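PDB 5UI9: oxidoreductase protein from Agrobacterium radiobacter, which binds NAD and a small dihydroxy acid and probably catalyses an NAD-dependent oxidation or reduction, as a member of the GFO/IDH/MocA family of dehydrogenases. Local coordinates for residues 17-22 with 281-286; 22-25 with 31-34; 79-84 with 104-109; 186-191 with 316-321; 299-304 with 310-315. All blocks are in the same frame, centred on the assembly; numbering follows the deposited sequence.

The five contacts run from the nucleotide-binding Rossmann domain to its junction with the C-terminal domain. Contacts 1 and 2 share His22 and helix 17-26: in the first an aromatic pair fastens the helix to a distant loop, in the second an indole takes a methyl group from the next strand, beside magnesium. Contact 5, partly buried like both of these, relies on one histidine-to-backbone hydrogen bond and touches contact 1 through Gln20 and Gln299, and contact 2 through Trp24. Charge governs the other two. Contact 3 is a surface salt bridge made through one hydrogen bond, whereas contact 4, with a buried arginine, uses two hydrogen bonds; they meet where Leu320 packs on Ala107.

Contact 1 (17-22 with 281-286); sequences AVNQMH and LSWASR
His22 and Trp283 lie against each other where the first helix of the Rossmann fold, helix 17-26, meets the loop that leads into helix 289-308. Trp283 is the third residue of a type I beta turn running from Leu281 to Ala284, and its side chain leaves that turn toward the helix. Its CB sits over one face of the His22 imidazole, 3.8 Å from the ring centroid. Beyond CB, the five-membered ring takes His22 CB over its own face, at 3.5 Å from its centroid, so each residue offers a methylene to the other's ring in a reciprocal pair of CH-pi contacts. With CG of Trp283 set between its backbone N and carbonyl carbon (chi1 51°), the indole lies nearly parallel to the imidazole, the planes only 11° apart, but the rings are slid along each other and barely overlap. Leu281 CB lies on the opposite face of the indole. At the far rim of the five-membered ring NE1 turns to Asp26, at the C-terminal end of helix 17-26, which accepts its hydrogen bond. The six-membered ring reaches back along the helix to Asn19, whose amide plane is inclined 37° to it; Asn19 OD1, already hydrogen-bonded to Gln292, approaches CZ3 at 3.7 Å. At the outer end of the indole, CH2 stands 3.6 Å from the backbone O of Asn19.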
# COMPACT_ATOMS: atom_id res chain seq x y z
N ALA A 17 28.94 -7.01 -12.32
CA ALA A 17 30.02 -7.93 -11.92
C ALA A 17 31.25 -7.25 -11.32
O ALA A 17 31.97 -7.87 -10.54
CB ALA A 17 30.45 -8.80 -13.09
N VAL A 18 31.49 -5.99 -11.67
CA VAL A 18 32.58 -5.20 -11.08
C VAL A 18 32.41 -5.13 -9.55
O VAL A 18 33.40 -5.22 -8.82
CB VAL A 18 32.67 -3.78 -11.70
CG1 VAL A 18 33.70 -2.90 -10.97
CG2 VAL A 18 33.00 -3.86 -13.19
N ASN A 19 31.16 -5.00 -9.09
CA ASN A 19 30.85 -5.02 -7.65
C ASN A 19 31.13 -6.39 -7.04
O ASN A 19 31.64 -6.48 -5.94
CB ASN A 19 29.39 -4.65 -7.36
CG ASN A 19 29.04 -3.26 -7.81
OD1 ASN A 19 29.63 -2.28 -7.37
ND2 ASN A 19 28.06 -3.16 -8.71
N GLN A 20 30.76 -7.44 -7.76
CA GLN A 20 30.99 -8.81 -7.29
C GLN A 20 32.48 -9.11 -7.19
O GLN A 20 32.92 -9.73 -6.22
CB GLN A 20 30.24 -9.82 -8.18
CG GLN A 20 28.73 -9.70 -8.03
CD GLN A 20 27.93 -10.64 -8.91
OE1 GLN A 20 26.88 -10.26 -9.42
NE2 GLN A 20 28.40 -11.88 -9.07
N MET A 21 33.26 -8.63 -8.17
CA MET A 21 34.72 -8.74 -8.16
C MET A 21 35.39 -8.00 -7.00
O MET A 21 36.29 -8.54 -6.36
CB MET A 21 35.31 -8.26 -9.49
CG MET A 21 35.00 -9.16 -10.68
SD MET A 21 35.66 -10.83 -10.60
CE MET A 21 37.43 -10.49 -10.65
N HIS A 22 34.95 -6.76 -6.74
CA HIS A 22 35.43 -6.02 -5.56
C HIS A 22 35.14 -6.82 -4.30
O HIS A 22 36.03 -7.02 -3.47
CB HIS A 22 34.77 -4.65 -5.42
CG HIS A 22 35.33 -3.59 -6.32
ND1 HIS A 22 36.65 -3.19 -6.27
CD2 HIS A 22 34.75 -2.80 -7.25
CE1 HIS A 22 36.86 -2.23 -7.15
NE2 HIS A 22 35.72 -1.97 -7.76
N LEU A 281 31.65 0.69 2.08
CA LEU A 281 32.88 -0.04 1.82
C LEU A 281 33.84 0.83 1.03
O LEU A 281 33.42 1.81 0.38
CB LEU A 281 32.57 -1.35 1.09
CG LEU A 281 31.66 -2.32 1.86
CD1 LEU A 281 31.34 -3.53 1.00
CD2 LEU A 281 32.29 -2.74 3.18
N SER A 282 35.13 0.49 1.09
CA SER A 282 36.20 1.30 0.47
C SER A 282 35.99 1.54 -1.04
O SER A 282 36.29 2.63 -1.56
CB SER A 282 37.57 0.65 0.72
OG SER A 282 37.60 -0.68 0.24
N TRP A 283 35.43 0.54 -1.72
CA TRP A 283 35.18 0.55 -3.17
C TRP A 283 33.75 0.98 -3.56
O TRP A 283 33.43 1.04 -4.75
CB TRP A 283 35.47 -0.84 -3.75
CG TRP A 283 34.80 -1.99 -3.03
CD1 TRP A 283 35.31 -2.73 -2.00
CD2 TRP A 283 33.49 -2.52 -3.29
NE1 TRP A 283 34.41 -3.69 -1.60
CE2 TRP A 283 33.29 -3.59 -2.38
CE3 TRP A 283 32.50 -2.23 -4.22
CZ2 TRP A 283 32.12 -4.36 -2.38
CZ3 TRP A 283 31.34 -3.00 -4.21
CH2 TRP A 283 31.16 -4.04 -3.29
N ALA A 284 32.90 1.28 -2.58
CA ALA A 284 31.50 1.58 -2.85
C ALA A 284 31.33 3.01 -3.37
O ALA A 284 32.21 3.85 -3.22
CB ALA A 284 30.66 1.36 -1.60
N SER A 285 30.18 3.26 -4.01
CA SER A 285 29.84 4.56 -4.58
C SER A 285 28.39 4.87 -4.30
O SER A 285 27.52 4.04 -4.58
CB SER A 285 30.00 4.56 -6.10
OG SER A 285 31.33 4.31 -6.48
N ARG A 286 28.12 6.06 -3.77
CA ARG A 286 26.75 6.54 -3.64
C ARG A 286 26.15 6.65 -5.06
O ARG A 286 26.85 7.10 -5.96
CB ARG A 286 26.72 7.90 -2.94
CG ARG A 286 27.23 7.87 -1.50
CD ARG A 286 27.15 9.24 -0.85
NE ARG A 286 27.57 9.20 0.56
CZ ARG A 286 26.84 8.71 1.57
NH1 ARG A 286 25.63 8.19 1.37
NH2 ARG A 286 27.33 8.74 2.80

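Contact 2 (22-25 with 31-34); sequences HAWK and GIAA. With MG (magnesium ion), chain E.
Gly31 brings the start of its strand close to the helix end, its CA 4.2 Å from the backbone O of Trp24. That carbonyl oxygen also binds a magnesium ion at 2.4 Å, and the carbonyl oxygens of Val27 and Ala30, with a water molecule, are further ligands. The metal therefore ties the last turn of the helix to the connection and to the residue just before Gly31. Next along the strand, Ile32 supplies the packing. Its CG1 branch stands anti to the carbonyl carbon (chi1 -59°), and the further turn at chi2 brings CD1 over one face of the Trp24 indole, 3.6 Å from the centroid of the five-membered ring. The methyl lies toward the rim, closest to CD1 of Trp24 at 3.4 Å, while CG1 lies against CD1, CG and CB of the same side chain. Trp24 NE1 is hydrogen-bonded to Asp72, an anchor for the indole beyond Ile32. Through its backbone the strand pairs with strand 6-11 on both sides of Ile32, Gly31 with Leu6 and Gly8, Ala33 with Gly8 and Ala34 with Leu10. Helix and strand are the second and third elements of a beta-alpha-beta unit, strand 6-11, helix 17-26 and strand 30-36, which opens the NAD-binding Rossmann fold.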
# COMPACT_ATOMS: atom_id res chain seq x y z
N HIS A 22 34.95 -6.76 -6.74
CA HIS A 22 35.43 -6.02 -5.56
C HIS A 22 35.14 -6.82 -4.30
O HIS A 22 36.03 -7.02 -3.47
CB HIS A 22 34.77 -4.65 -5.42
CG HIS A 22 35.33 -3.59 -6.32
ND1 HIS A 22 36.65 -3.19 -6.27
CD2 HIS A 22 34.75 -2.80 -7.25
CE1 HIS A 22 36.86 -2.23 -7.15
NE2 HIS A 22 35.72 -1.97 -7.76
N ALA A 23 33.90 -7.28 -4.18
CA ALA A 23 33.47 -8.03 -2.99
C ALA A 23 34.24 -9.34 -2.79
O ALA A 23 34.57 -9.69 -1.66
CB ALA A 23 31.97 -8.31 -3.04
N TRP A 24 34.53 -10.06 -3.87
CA TRP A 24 35.30 -11.31 -3.77
C TRP A 24 36.70 -11.09 -3.18
O TRP A 24 37.21 -11.96 -2.47
CB TRP A 24 35.42 -12.04 -5.11
CG TRP A 24 34.18 -12.76 -5.52
CD1 TRP A 24 33.48 -12.58 -6.68
CD2 TRP A 24 33.50 -13.80 -4.80
NE1 TRP A 24 32.40 -13.43 -6.72
CE2 TRP A 24 32.39 -14.19 -5.58
CE3 TRP A 24 33.72 -14.43 -3.57
CZ2 TRP A 24 31.50 -15.17 -5.16
CZ3 TRP A 24 32.83 -15.40 -3.16
CH2 TRP A 24 31.74 -15.77 -3.96
N LYS A 25 37.30 -9.94 -3.46
CA LYS A 25 38.58 -9.57 -2.86
C LYS A 25 38.43 -9.44 -1.34
O LYS A 25 39.21 -10.03 -0.60
CB LYS A 25 39.12 -8.29 -3.52
CG LYS A 25 40.46 -7.77 -2.99
CD LYS A 25 41.46 -7.43 -4.09
CE LYS A 25 40.94 -6.44 -5.14
NZ LYS A 25 40.41 -5.19 -4.54
N GLY A 31 38.54 -16.27 -3.36
CA GLY A 31 38.93 -15.25 -4.34
C GLY A 31 38.70 -15.74 -5.76
O GLY A 31 38.45 -16.93 -5.97
N ILE A 32 38.81 -14.84 -6.72
CA ILE A 32 38.58 -15.17 -8.14
C ILE A 32 39.90 -15.49 -8.85
O ILE A 32 40.81 -14.65 -8.89
CB ILE A 32 37.85 -14.02 -8.87
CG1 ILE A 32 36.49 -13.74 -8.20
CG2 ILE A 32 37.68 -14.32 -10.36
CD1 ILE A 32 35.50 -14.89 -8.18
N ALA A 33 39.99 -16.69 -9.42
CA ALA A 33 41.17 -17.17 -10.14
C ALA A 33 41.02 -17.09 -11.66
O ALA A 33 42.02 -17.19 -12.38
CB ALA A 33 41.50 -18.60 -9.74
N ALA A 34 39.79 -16.92 -12.16
CA ALA A 34 39.53 -16.89 -13.60
C ALA A 34 38.27 -16.09 -13.91
O ALA A 34 37.35 -16.04 -13.10
CB ALA A 34 39.39 -18.31 -14.13
MG MG E . 38.89 -12.78 -1.04
O HOH W 1 40.91 -13.16 0.07

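Contact 3 (79-84 with 104-109). With NAD (nicotinamide-adenine-dinucleotide), chain C.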
# COMPACT_ATOMS: atom_id res chain seq x y z
N SER A 79 21.60 -16.55 -20.71
CA SER A 79 22.57 -17.63 -20.58
C SER A 79 22.60 -18.35 -19.22
O SER A 79 23.43 -19.22 -19.02
CB SER A 79 23.95 -17.08 -20.92
OG SER A 79 24.34 -16.10 -19.98
N HIS A 80 21.70 -18.01 -18.29
CA HIS A 80 21.73 -18.60 -16.95
C HIS A 80 21.52 -20.12 -16.94
O HIS A 80 22.29 -20.84 -16.29
CB HIS A 80 20.70 -17.97 -16.01
CG HIS A 80 21.03 -16.58 -15.58
ND1 HIS A 80 20.19 -15.83 -14.78
CD2 HIS A 80 22.09 -15.79 -15.86
CE1 HIS A 80 20.74 -14.64 -14.58
NE2 HIS A 80 21.89 -14.59 -15.22
N ARG A 81 20.50 -20.59 -17.66
CA ARG A 81 20.15 -22.01 -17.65
C ARG A 81 21.31 -22.86 -18.15
O ARG A 81 21.68 -23.84 -17.51
CB ARG A 81 18.88 -22.33 -18.45
CG ARG A 81 18.62 -23.84 -18.52
CD ARG A 81 17.19 -24.23 -18.85
NE ARG A 81 17.08 -25.69 -18.89
CZ ARG A 81 15.95 -26.37 -19.07
NH1 ARG A 81 14.79 -25.75 -19.24
NH2 ARG A 81 15.99 -27.70 -19.09
N ALA A 82 21.88 -22.46 -19.29
CA ALA A 82 23.00 -23.19 -19.89
C ALA A 82 24.22 -23.20 -18.97
O ALA A 82 24.86 -24.24 -18.80
CB ALA A 82 23.36 -22.60 -21.25
N LEU A 83 24.53 -22.06 -18.35
CA LEU A 83 25.72 -21.96 -17.49
C LEU A 83 25.58 -22.76 -16.20
O LEU A 83 26.56 -23.37 -15.74
CB LEU A 83 26.08 -20.50 -17.22
CG LEU A 83 26.57 -19.75 -18.46
CD1 LEU A 83 26.62 -18.25 -18.20
CD2 LEU A 83 27.93 -20.27 -18.94
N VAL A 84 24.37 -22.80 -15.63
CA VAL A 84 24.09 -23.65 -14.47
C VAL A 84 24.18 -25.13 -14.84
O VAL A 84 24.72 -25.93 -14.07
CB VAL A 84 22.72 -23.32 -13.83
CG1 VAL A 84 22.31 -24.36 -12.79
CG2 VAL A 84 22.76 -21.94 -13.19
N LEU A 104 9.59 -20.17 -14.63
CA LEU A 104 9.59 -21.05 -13.46
C LEU A 104 10.01 -22.47 -13.85
O LEU A 104 10.74 -23.14 -13.11
CB LEU A 104 8.21 -21.05 -12.80
CG LEU A 104 8.09 -21.83 -11.48
CD1 LEU A 104 9.06 -21.31 -10.43
CD2 LEU A 104 6.66 -21.77 -10.96
N SER A 105 9.54 -22.90 -15.02
CA SER A 105 9.89 -24.19 -15.64
C SER A 105 11.40 -24.37 -15.84
O SER A 105 11.97 -25.40 -15.46
CB SER A 105 9.14 -24.31 -16.98
OG SER A 105 9.47 -25.50 -17.65
N ASP A 106 12.06 -23.37 -16.41
CA ASP A 106 13.53 -23.36 -16.53
C ASP A 106 14.23 -23.37 -15.17
O ASP A 106 15.23 -24.06 -15.00
CB ASP A 106 14.02 -22.13 -17.32
CG ASP A 106 13.76 -22.24 -18.82
OD1 ASP A 106 13.56 -23.36 -19.34
OD2 ASP A 106 13.80 -21.19 -19.49
N ALA A 107 13.70 -22.58 -14.24
CA ALA A 107 14.25 -22.50 -12.89
C ALA A 107 14.19 -23.85 -12.18
O ALA A 107 15.18 -24.28 -11.61
CB ALA A 107 13.53 -21.43 -12.07
N LYS A 108 13.04 -24.52 -12.26
CA LYS A 108 12.88 -25.86 -11.68
C LYS A 108 13.87 -26.88 -12.25
O LYS A 108 14.42 -27.68 -11.50
CB LYS A 108 11.46 -26.40 -11.90
CG LYS A 108 10.40 -25.81 -10.99
CD LYS A 108 9.06 -26.46 -11.30
CE LYS A 108 7.90 -25.77 -10.62
NZ LYS A 108 6.60 -26.19 -11.21
N ALA A 109 14.07 -26.87 -13.58
CA ALA A 109 15.02 -27.79 -14.22
C ALA A 109 16.45 -27.52 -13.76
O ALA A 109 17.22 -28.46 -13.51
CB ALA A 109 14.93 -27.70 -15.74
PA NAD C . 25.66 -6.48 -18.51
O1A NAD C . 25.06 -6.65 -19.89
O2A NAD C . 26.31 -5.17 -18.13
O5B NAD C . 26.73 -7.65 -18.28
C5B NAD C . 26.55 -8.96 -18.78
C4B NAD C . 27.91 -9.43 -19.29
O4B NAD C . 27.85 -10.83 -19.53
C3B NAD C . 28.30 -8.77 -20.61
O3B NAD C . 29.63 -8.24 -20.49
C2B NAD C . 28.21 -9.88 -21.65
O2B NAD C . 29.22 -9.75 -22.65
C1B NAD C . 28.40 -11.13 -20.81
N9A NAD C . 27.76 -12.38 -21.28
C8A NAD C . 26.48 -12.57 -21.64
N7A NAD C . 26.27 -13.87 -21.97
C5A NAD C . 27.42 -14.53 -21.80
C6A NAD C . 27.92 -15.93 -21.96
N6A NAD C . 27.10 -16.92 -22.39
N1A NAD C . 29.21 -16.18 -21.66
C2A NAD C . 30.06 -15.22 -21.24
N3A NAD C . 29.68 -13.94 -21.07
C4A NAD C . 28.40 -13.55 -21.33
O3 NAD C . 24.54 -6.85 -17.42
PN NAD C . 24.53 -6.30 -15.90
O1N NAD C . 23.88 -4.94 -15.84
O2N NAD C . 25.91 -6.49 -15.31
O5D NAD C . 23.50 -7.35 -15.27
C5D NAD C . 23.82 -8.73 -15.25
C4D NAD C . 22.85 -9.42 -14.31
O4D NAD C . 23.01 -8.86 -13.00
C3D NAD C . 21.40 -9.22 -14.72
O3D NAD C . 20.71 -10.47 -14.70
C2D NAD C . 20.84 -8.25 -13.70
O2D NAD C . 19.47 -8.50 -13.38
C1D NAD C . 21.74 -8.48 -12.49
N1N NAD C . 21.87 -7.34 -11.56
C2N NAD C . 21.76 -7.61 -10.25
C3N NAD C . 21.87 -6.62 -9.28
C7N NAD C . 21.72 -7.01 -7.84
O7N NAD C . 22.13 -8.11 -7.47
N7N NAD C . 21.16 -6.17 -6.97
C4N NAD C . 22.11 -5.31 -9.69
C5N NAD C . 22.24 -5.04 -11.06
C6N NAD C . 22.12 -6.08 -11.98
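Arg81 and Asp106 cross at about a right angle, each reaching out from its own helix, and their flat ends are turned steeply against each other, with guanidinium and carboxylate planes 73° apart. One hydrogen bond joins them: Arg81 NH1 donates to Asp106 OD1 over 2.7 Å. The oxygen lies in the plane of the guanidinium, but with respect to the carboxylate the donor comes to the anti side and 33° out of plane. The N-H...O angle is 141°, so this short salt bridge is appreciably bent. An extended chain from CG to NE, starting with CG anti to the backbone N, spans the gap from helix 80-89 to helix 104-116. Both helices belong to the Rossmann fold that holds NAD, and Ser79, just before the first of them, places its CB 3.5 Å from N6A of the adenine. The salt bridge itself lies at the protein surface, away from the cofactor. Ala109, close to one turn beyond Asp106, points its methyl at a face of the guanidinium, offset toward the rim, with CB 3.5 Å from Arg81 NH2. On the NE side of the same group, Arg81 forms a second salt bridge, with OE2 of Glu85, one turn further along helix 80-89.

Contact 4 (186-191 with 316-321); sequences IARFIL and GADNLK
Arg188 and Asp318 form a salt bridge in which the guanidinium grips end-on, NH1 bonding to OD2 at 3.1 Å and NH2 to OD1 at 3.0 Å. Both bonds are nearly straight. The oxygens lie in the guanidinium plane, yet the donors approach from above the carboxylate plane, since the two groups are inclined 47° to each other. Asp193 forms a second salt bridge with NH2, and Thr322 bonds to NH1. Van der Waals contact comes from Lys321: its CB rests over one face of the guanidinium, 3.6 Å from Arg188 NE, and its backbone O is 3.3 Å from Arg188 CD. A bend at chi3 (56°) turns the arginine head across this lysine. Two like charges also lie close, Lys321 NZ and Arg188 NH2 being 4.1 Å apart. Through Asp318 and Thr322, helix 175-191 of the C-terminal domain is pinned to helix 316-335, and the two carboxylates around the buried guanidinium, Asp318 and Asp193, probably offset the nearby lysine charge.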
# COMPACT_ATOMS: atom_id res chain seq x y z
N ILE A 186 11.82 -10.08 -0.39
CA ILE A 186 11.80 -9.47 0.94
C ILE A 186 10.47 -9.80 1.64
O ILE A 186 10.47 -10.17 2.80
CB ILE A 186 12.06 -7.95 0.92
CG1 ILE A 186 13.50 -7.66 0.46
CG2 ILE A 186 11.83 -7.34 2.30
CD1 ILE A 186 13.76 -6.22 0.07
N ALA A 187 9.36 -9.69 0.92
CA ALA A 187 8.05 -10.01 1.49
C ALA A 187 8.02 -11.45 2.05
O ALA A 187 7.54 -11.67 3.15
CB ALA A 187 6.95 -9.82 0.46
N ARG A 188 8.57 -12.39 1.29
CA ARG A 188 8.72 -13.80 1.74
C ARG A 188 9.64 -13.94 2.94
O ARG A 188 9.31 -14.63 3.91
CB ARG A 188 9.30 -14.67 0.63
CG ARG A 188 8.34 -15.06 -0.46
CD ARG A 188 8.95 -16.12 -1.36
NE ARG A 188 9.38 -17.30 -0.60
CZ ARG A 188 10.63 -17.75 -0.46
NH1 ARG A 188 11.68 -17.18 -1.07
NH2 ARG A 188 10.83 -18.83 0.29
N PHE A 189 10.80 -13.30 2.85
CA PHE A 189 11.81 -13.31 3.90
C PHE A 189 11.23 -12.85 5.24
O PHE A 189 11.48 -13.46 6.27
CB PHE A 189 12.99 -12.43 3.47
CG PHE A 189 14.12 -12.37 4.45
CD1 PHE A 189 14.77 -13.54 4.87
CD2 PHE A 189 14.58 -11.15 4.94
CE1 PHE A 189 15.83 -13.48 5.76
CE2 PHE A 189 15.64 -11.08 5.83
CZ PHE A 189 16.27 -12.25 6.24
N ILE A 190 10.44 -11.77 5.21
CA ILE A 190 9.85 -11.19 6.41
C ILE A 190 8.57 -11.90 6.88
O ILE A 190 8.45 -12.23 8.05
CB ILE A 190 9.56 -9.67 6.22
CG1 ILE A 190 10.86 -8.91 5.86
CG2 ILE A 190 8.92 -9.06 7.46
CD1 ILE A 190 12.06 -9.22 6.74
N LEU A 191 7.62 -12.13 5.97
CA LEU A 191 6.29 -12.65 6.35
C LEU A 191 5.99 -14.08 5.88
O LEU A 191 4.85 -14.55 6.02
CB LEU A 191 5.19 -11.71 5.85
CG LEU A 191 5.21 -10.29 6.41
CD1 LEU A 191 4.10 -9.47 5.76
CD2 LEU A 191 5.06 -10.28 7.92
N GLY A 316 18.84 -22.12 -4.82
CA GLY A 316 18.00 -22.29 -6.00
C GLY A 316 16.60 -22.76 -5.64
O GLY A 316 15.61 -22.21 -6.13
N ALA A 317 16.54 -23.75 -4.74
CA ALA A 317 15.28 -24.33 -4.26
C ALA A 317 14.40 -23.30 -3.53
O ALA A 317 13.20 -23.21 -3.81
CB ALA A 317 15.55 -25.53 -3.36
N ASP A 318 14.99 -22.53 -2.62
CA ASP A 318 14.26 -21.44 -1.96
C ASP A 318 13.77 -20.41 -2.97
O ASP A 318 12.62 -19.96 -2.90
CB ASP A 318 15.12 -20.74 -0.91
CG ASP A 318 14.38 -19.57 -0.23
OD1 ASP A 318 13.62 -19.83 0.73
OD2 ASP A 318 14.55 -18.41 -0.66
N ASN A 319 14.64 -20.04 -3.91
CA ASN A 319 14.35 -18.98 -4.86
C ASN A 319 13.18 -19.29 -5.80
O ASN A 319 12.54 -18.37 -6.29
CB ASN A 319 15.59 -18.61 -5.67
CG ASN A 319 15.46 -17.26 -6.36
OD1 ASN A 319 15.30 -17.19 -7.57
ND2 ASN A 319 15.51 -16.19 -5.58
N LEU A 320 12.89 -20.57 -6.04
CA LEU A 320 11.68 -20.97 -6.79
C LEU A 320 10.41 -20.36 -6.19
O LEU A 320 9.49 -20.00 -6.92
CB LEU A 320 11.52 -22.50 -6.80
CG LEU A 320 12.56 -23.36 -7.52
CD1 LEU A 320 12.22 -24.84 -7.33
CD2 LEU A 320 12.64 -23.00 -9.00
N LYS A 321 10.36 -20.25 -4.87
CA LYS A 321 9.18 -19.71 -4.18
C LYS A 321 9.07 -18.18 -4.31
O LYS A 321 7.98 -17.63 -4.18
CB LYS A 321 9.14 -20.17 -2.72
CG LYS A 321 8.85 -21.67 -2.61
CD LYS A 321 8.92 -22.19 -1.18
CE LYS A 321 10.35 -22.47 -0.76
NZ LYS A 321 10.43 -22.90 0.67

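Contact 5 (299-304 with 310-315); sequences QQHWTD and GETSTS
His301 meets the loop at its tightest point, where Ser313 N donates a hydrogen bond to NE2 over 3.1 Å at 150°. The amide lies at the ring edge, tilted 16° from its plane. A chi1 of 172° swings the His301 ring away from its own backbone N and out to the loop, and the same NE2 has Thr312 CA at 3.6 Å and Ser313 CB at 3.7 Å. As an acceptor, NE2 should carry no proton. The segments belong to the connection between two consecutive helices: helix 289-308 ends, the chain doubles back past it, and Ser315 is the N-cap of helix 316-335, its OG bonded to Asp318 N. Packing is looser next door, where Thr312 CG2 approaches CE3 of Trp302 obliquely at 4.0 Å. Toward solvent, exposed Glu311 turns its CB away from the helix; its OE2 accepts a bond from Ser315 OG, using the anti lone pair. Ser313 OG is hydrogen-bonded to Arg128 NH1.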
# COMPACT_ATOMS: atom_id res chain seq x y z
N GLN A 299 28.10 -12.97 -0.62
CA GLN A 299 29.27 -13.72 -1.09
C GLN A 299 30.10 -14.33 0.06
O GLN A 299 30.64 -15.43 -0.08
CB GLN A 299 30.11 -12.87 -2.05
CG GLN A 299 29.39 -12.66 -3.38
CD GLN A 299 30.14 -11.85 -4.42
OE1 GLN A 299 29.60 -11.59 -5.49
NE2 GLN A 299 31.39 -11.45 -4.12
N GLN A 300 30.17 -13.64 1.20
CA GLN A 300 30.72 -14.25 2.43
C GLN A 300 29.83 -15.38 2.92
O GLN A 300 30.34 -16.42 3.37
CB GLN A 300 30.90 -13.21 3.55
CG GLN A 300 31.74 -13.72 4.73
CD GLN A 300 33.17 -14.00 4.34
OE1 GLN A 300 33.91 -13.08 4.02
NE2 GLN A 300 33.57 -15.27 4.34
N HIS A 301 28.52 -15.17 2.86
CA HIS A 301 27.54 -16.20 3.24
C HIS A 301 27.74 -17.46 2.39
O HIS A 301 27.87 -18.56 2.94
CB HIS A 301 26.12 -15.65 3.13
CG HIS A 301 25.04 -16.68 3.32
ND1 HIS A 301 24.64 -17.11 4.56
CD2 HIS A 301 24.26 -17.33 2.43
CE1 HIS A 301 23.67 -18.00 4.43
NE2 HIS A 301 23.42 -18.15 3.14
N TRP A 302 27.79 -17.29 1.07
CA TRP A 302 28.09 -18.40 0.15
C TRP A 302 29.35 -19.16 0.56
O TRP A 302 29.33 -20.39 0.66
CB TRP A 302 28.25 -17.89 -1.29
CG TRP A 302 28.91 -18.89 -2.22
CD1 TRP A 302 30.24 -18.96 -2.56
CD2 TRP A 302 28.27 -19.97 -2.92
NE1 TRP A 302 30.46 -20.02 -3.41
CE2 TRP A 302 29.27 -20.65 -3.65
CE3 TRP A 302 26.95 -20.42 -2.99
CZ2 TRP A 302 28.98 -21.76 -4.47
CZ3 TRP A 302 26.66 -21.53 -3.79
CH2 TRP A 302 27.68 -22.19 -4.52
N THR A 303 30.43 -18.41 0.77
CA THR A 303 31.74 -18.95 1.12
C THR A 303 31.73 -19.73 2.44
O THR A 303 32.30 -20.83 2.51
CB THR A 303 32.78 -17.82 1.18
OG1 THR A 303 32.81 -17.14 -0.09
CG2 THR A 303 34.18 -18.36 1.51
N ASP A 304 31.07 -19.18 3.46
CA ASP A 304 30.91 -19.85 4.75
C ASP A 304 30.15 -21.16 4.59
O ASP A 304 30.57 -22.20 5.11
CB ASP A 304 30.17 -18.96 5.77
CG ASP A 304 30.96 -17.72 6.18
OD1 ASP A 304 32.18 -17.65 5.94
OD2 ASP A 304 30.34 -16.80 6.77
N GLY A 310 26.75 -26.37 4.52
CA GLY A 310 25.36 -25.99 4.79
C GLY A 310 24.66 -25.56 3.51
O GLY A 310 25.29 -25.42 2.46
N GLU A 311 23.35 -25.34 3.60
CA GLU A 311 22.55 -24.81 2.50
C GLU A 311 22.52 -23.29 2.62
O GLU A 311 22.61 -22.75 3.72
CB GLU A 311 21.13 -25.39 2.57
CG GLU A 311 20.28 -25.20 1.31
CD GLU A 311 18.79 -25.40 1.55
OE1 GLU A 311 18.42 -26.17 2.47
OE2 GLU A 311 17.97 -24.77 0.83
N THR A 312 22.41 -22.59 1.48
CA THR A 312 22.34 -21.13 1.47
C THR A 312 20.90 -20.63 1.67
O THR A 312 19.94 -21.37 1.49
CB THR A 312 22.93 -20.53 0.18
OG1 THR A 312 22.27 -21.06 -0.97
CG2 THR A 312 24.44 -20.82 0.10
N SER A 313 20.79 -19.36 2.04
CA SER A 313 19.52 -18.71 2.38
C SER A 313 18.67 -18.52 1.13
O SER A 313 17.47 -18.80 1.15
CB SER A 313 19.80 -17.36 3.07
OG SER A 313 18.60 -16.65 3.35
N THR A 314 19.29 -18.06 0.05
CA THR A 314 18.62 -17.94 -1.25
C THR A 314 19.10 -19.03 -2.21
O THR A 314 19.51 -18.75 -3.35
CB THR A 314 18.82 -16.53 -1.86
OG1 THR A 314 20.21 -16.27 -2.02
CG2 THR A 314 18.20 -15.48 -0.95
N SER A 315 19.02 -20.27 -1.75
CA SER A 315 19.36 -21.42 -2.56
C SER A 315 18.42 -21.45 -3.75
O SER A 315 17.34 -20.85 -3.71
CB SER A 315 19.24 -22.71 -1.75
OG SER A 315 17.88 -22.95 -1.39